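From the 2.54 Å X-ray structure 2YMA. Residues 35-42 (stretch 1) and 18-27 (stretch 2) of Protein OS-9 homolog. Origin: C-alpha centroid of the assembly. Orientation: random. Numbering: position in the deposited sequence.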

# COMPACT_ATOMS: atom_id res chain seq x y z
N ASP A 35 1.35 13.75 0.35
CA ASP A 35 2.72 14.05 0.68
C ASP A 35 3.65 13.25 -0.23
O ASP A 35 3.30 12.15 -0.64
CB ASP A 35 2.97 13.73 2.17
CG ASP A 35 2.05 14.53 3.12
OD1 ASP A 35 1.87 15.76 2.92
OD2 ASP A 35 1.52 13.95 4.09
N LYS A 36 4.79 13.84 -0.59
CA LYS A 36 5.84 13.19 -1.38
C LYS A 36 7.12 13.25 -0.58
O LYS A 36 7.21 13.99 0.40
CB LYS A 36 6.13 13.98 -2.65
CG LYS A 36 5.23 13.79 -3.83
CD LYS A 36 5.86 14.53 -5.01
CE LYS A 36 5.07 14.34 -6.28
NZ LYS A 36 5.66 15.11 -7.40
N LEU A 37 8.14 12.53 -1.05
CA LEU A 37 9.49 12.64 -0.51
C LEU A 37 10.46 13.04 -1.63
O LEU A 37 10.35 12.57 -2.77
CB LEU A 37 9.96 11.32 0.11
CG LEU A 37 9.18 10.82 1.32
CD1 LEU A 37 9.61 9.42 1.70
CD2 LEU A 37 9.24 11.79 2.50
N MET A 38 11.43 13.88 -1.29
CA MET A 38 12.41 14.31 -2.29
C MET A 38 13.85 14.06 -1.88
O MET A 38 14.31 14.52 -0.82
CB MET A 38 12.25 15.79 -2.62
CG MET A 38 13.25 16.26 -3.66
SD MET A 38 13.11 18.02 -4.01
CE MET A 38 13.57 18.73 -2.42
N VAL A 39 14.57 13.34 -2.74
CA VAL A 39 15.96 13.01 -2.47
C VAL A 39 16.85 14.02 -3.18
O VAL A 39 16.68 14.28 -4.37
CB VAL A 39 16.30 11.59 -2.95
CG1 VAL A 39 17.77 11.28 -2.72
CG2 VAL A 39 15.43 10.58 -2.20
N THR A 40 17.78 14.62 -2.43
CA THR A 40 18.71 15.60 -2.99
C THR A 40 20.15 15.08 -2.92
O THR A 40 21.06 15.68 -3.48
CB THR A 40 18.61 16.95 -2.26
OG1 THR A 40 18.98 16.79 -0.88
CG2 THR A 40 17.18 17.48 -2.31
N ASP A 41 20.32 13.95 -2.26
CA ASP A 41 21.63 13.33 -2.06
C ASP A 41 22.14 12.67 -3.35
O ASP A 41 21.47 11.81 -3.93
CB ASP A 41 21.51 12.28 -0.95
CG ASP A 41 22.86 11.76 -0.47
OD1 ASP A 41 23.87 11.92 -1.19
OD2 ASP A 41 22.88 11.16 0.63
N ASN A 42 23.33 13.07 -3.80
CA ASN A 42 23.94 12.49 -5.00
C ASN A 42 24.35 11.02 -4.86
O ASN A 42 24.54 10.32 -5.86
CB ASN A 42 25.14 13.32 -5.46
CG ASN A 42 24.77 14.33 -6.51
OD1 ASN A 42 23.77 14.17 -7.22
ND2 ASN A 42 25.57 15.38 -6.63
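Stretch 2 (18-27) FLGSGIYFLR

Stretch 2 lies on stretch 1 as the neighbouring strand of an antiparallel β-sheet, its backbone ladder closed at one end by a threonine and a glycine carbonyl and at the other by a salt bridge. Before reaching stretch 1 the chain reverses on itself: a type I' turn runs from G20 to I23, with I23 N bonded to G20 O at 2.9 Å. S21 and G22 both have positive phi there, as this turn requires. At G22 a β-carbon would fall 2.7 Å from D41 CB, so the close approach of D41 also depends on a bare α-carbon.

From the turn, strand 23-27 runs against strand 36-39, the two directions 152° apart and the axes approaching to 4.6 Å. The register pairs V39 with I23, M38 with Y24, L37 with F25 and K36 with L26. As in any antiparallel ladder, hydrogen-bonded pairs alternate with non-bonded ones. Y24 N reaches M38 O and M38 N reaches Y24 O, both at 2.8 Å; two positions on, L26 N to K36 O measures 2.9 Å and K36 N to L26 O 3.1 Å.

Alternation also sorts the side chains. On one face, M38 CB packs on L26 CD1 at 3.7 Å, while M38 CE lies 3.9 Å from Y24 CD1. L37 and F25 share the other face with V39 and I23, and L37 CD2 comes within 4.0 Å of F25 CD1.

The ends are polar. G22 O accepts from T40 N at 2.8 Å and from T40 OG1 at 3.1 Å, and the same hydroxyl oxygen, T40 OG1, sits at the edge of the Y24 ring. At the far end, the R27 guanidinium grips the D35 carboxylate by two bonds, R27 NE to D35 OD1 and R27 NH2 to D35 OD2, each 2.9 Å.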

# COMPACT_ATOMS: atom_id res chain seq x y z
N PHE A 18 12.96 19.54 5.76
CA PHE A 18 14.16 18.73 5.83
C PHE A 18 14.08 17.60 6.86
O PHE A 18 13.93 17.85 8.06
CB PHE A 18 15.35 19.62 6.16
CG PHE A 18 16.68 18.94 6.01
CD1 PHE A 18 17.00 18.29 4.83
CD2 PHE A 18 17.60 18.95 7.05
CE1 PHE A 18 18.22 17.65 4.69
CE2 PHE A 18 18.83 18.32 6.91
CZ PHE A 18 19.14 17.67 5.72
N LEU A 19 14.21 16.36 6.38
CA LEU A 19 14.22 15.19 7.27
C LEU A 19 15.65 14.75 7.58
O LEU A 19 15.90 13.86 8.40
CB LEU A 19 13.44 14.04 6.64
CG LEU A 19 11.96 14.31 6.35
CD1 LEU A 19 11.25 13.01 5.99
CD2 LEU A 19 11.31 14.97 7.56
N GLY A 20 16.60 15.38 6.90
CA GLY A 20 17.99 15.00 7.04
C GLY A 20 18.40 13.96 6.02
O GLY A 20 17.57 13.45 5.28
N SER A 21 19.70 13.67 6.00
CA SER A 21 20.28 12.68 5.10
C SER A 21 19.97 12.97 3.62
O SER A 21 19.83 12.05 2.83
CB SER A 21 19.80 11.27 5.46
OG SER A 21 20.28 10.87 6.74
N GLY A 22 19.86 14.25 3.26
CA GLY A 22 19.51 14.64 1.90
C GLY A 22 18.08 14.30 1.49
O GLY A 22 17.80 14.18 0.29
N ILE A 23 17.19 14.15 2.46
CA ILE A 23 15.80 13.78 2.17
C ILE A 23 14.84 14.85 2.67
O ILE A 23 14.98 15.37 3.78
CB ILE A 23 15.44 12.41 2.80
CG1 ILE A 23 16.42 11.34 2.32
CG2 ILE A 23 14.01 12.02 2.48
CD1 ILE A 23 16.23 9.99 2.98
N TYR A 24 13.85 15.19 1.85
CA TYR A 24 12.86 16.19 2.24
C TYR A 24 11.43 15.69 2.20
O TYR A 24 11.03 15.01 1.25
CB TYR A 24 12.95 17.41 1.33
CG TYR A 24 14.17 18.25 1.57
CD1 TYR A 24 15.38 17.94 0.94
CD2 TYR A 24 14.12 19.34 2.44
CE1 TYR A 24 16.53 18.71 1.17
CE2 TYR A 24 15.25 20.12 2.67
CZ TYR A 24 16.45 19.81 2.03
OH TYR A 24 17.57 20.58 2.25
N PHE A 25 10.67 16.05 3.22
CA PHE A 25 9.23 15.84 3.21
C PHE A 25 8.60 16.96 2.39
O PHE A 25 8.77 18.15 2.69
CB PHE A 25 8.69 15.83 4.65
CG PHE A 25 7.25 15.38 4.78
CD1 PHE A 25 6.95 14.04 4.94
CD2 PHE A 25 6.22 16.30 4.76
CE1 PHE A 25 5.62 13.61 5.08
CE2 PHE A 25 4.90 15.89 4.89
CZ PHE A 25 4.60 14.54 5.05
N LEU A 26 7.87 16.60 1.35
CA LEU A 26 7.16 17.60 0.54
C LEU A 26 5.70 17.63 0.91
O LEU A 26 4.94 16.69 0.62
CB LEU A 26 7.30 17.29 -0.96
CG LEU A 26 8.74 17.41 -1.45
CD1 LEU A 26 8.85 17.21 -2.96
CD2 LEU A 26 9.25 18.77 -1.06
N ARG A 27 5.29 18.71 1.56
CA ARG A 27 3.90 18.84 1.94
C ARG A 27 3.19 19.79 1.02
O ARG A 27 3.49 20.98 0.99
CB ARG A 27 3.74 19.35 3.36
CG ARG A 27 2.33 19.85 3.57
CD ARG A 27 1.70 19.34 4.84
NE ARG A 27 1.65 17.88 4.94
CZ ARG A 27 1.60 17.24 6.11
NH1 ARG A 27 1.62 17.96 7.23
NH2 ARG A 27 1.55 15.92 6.16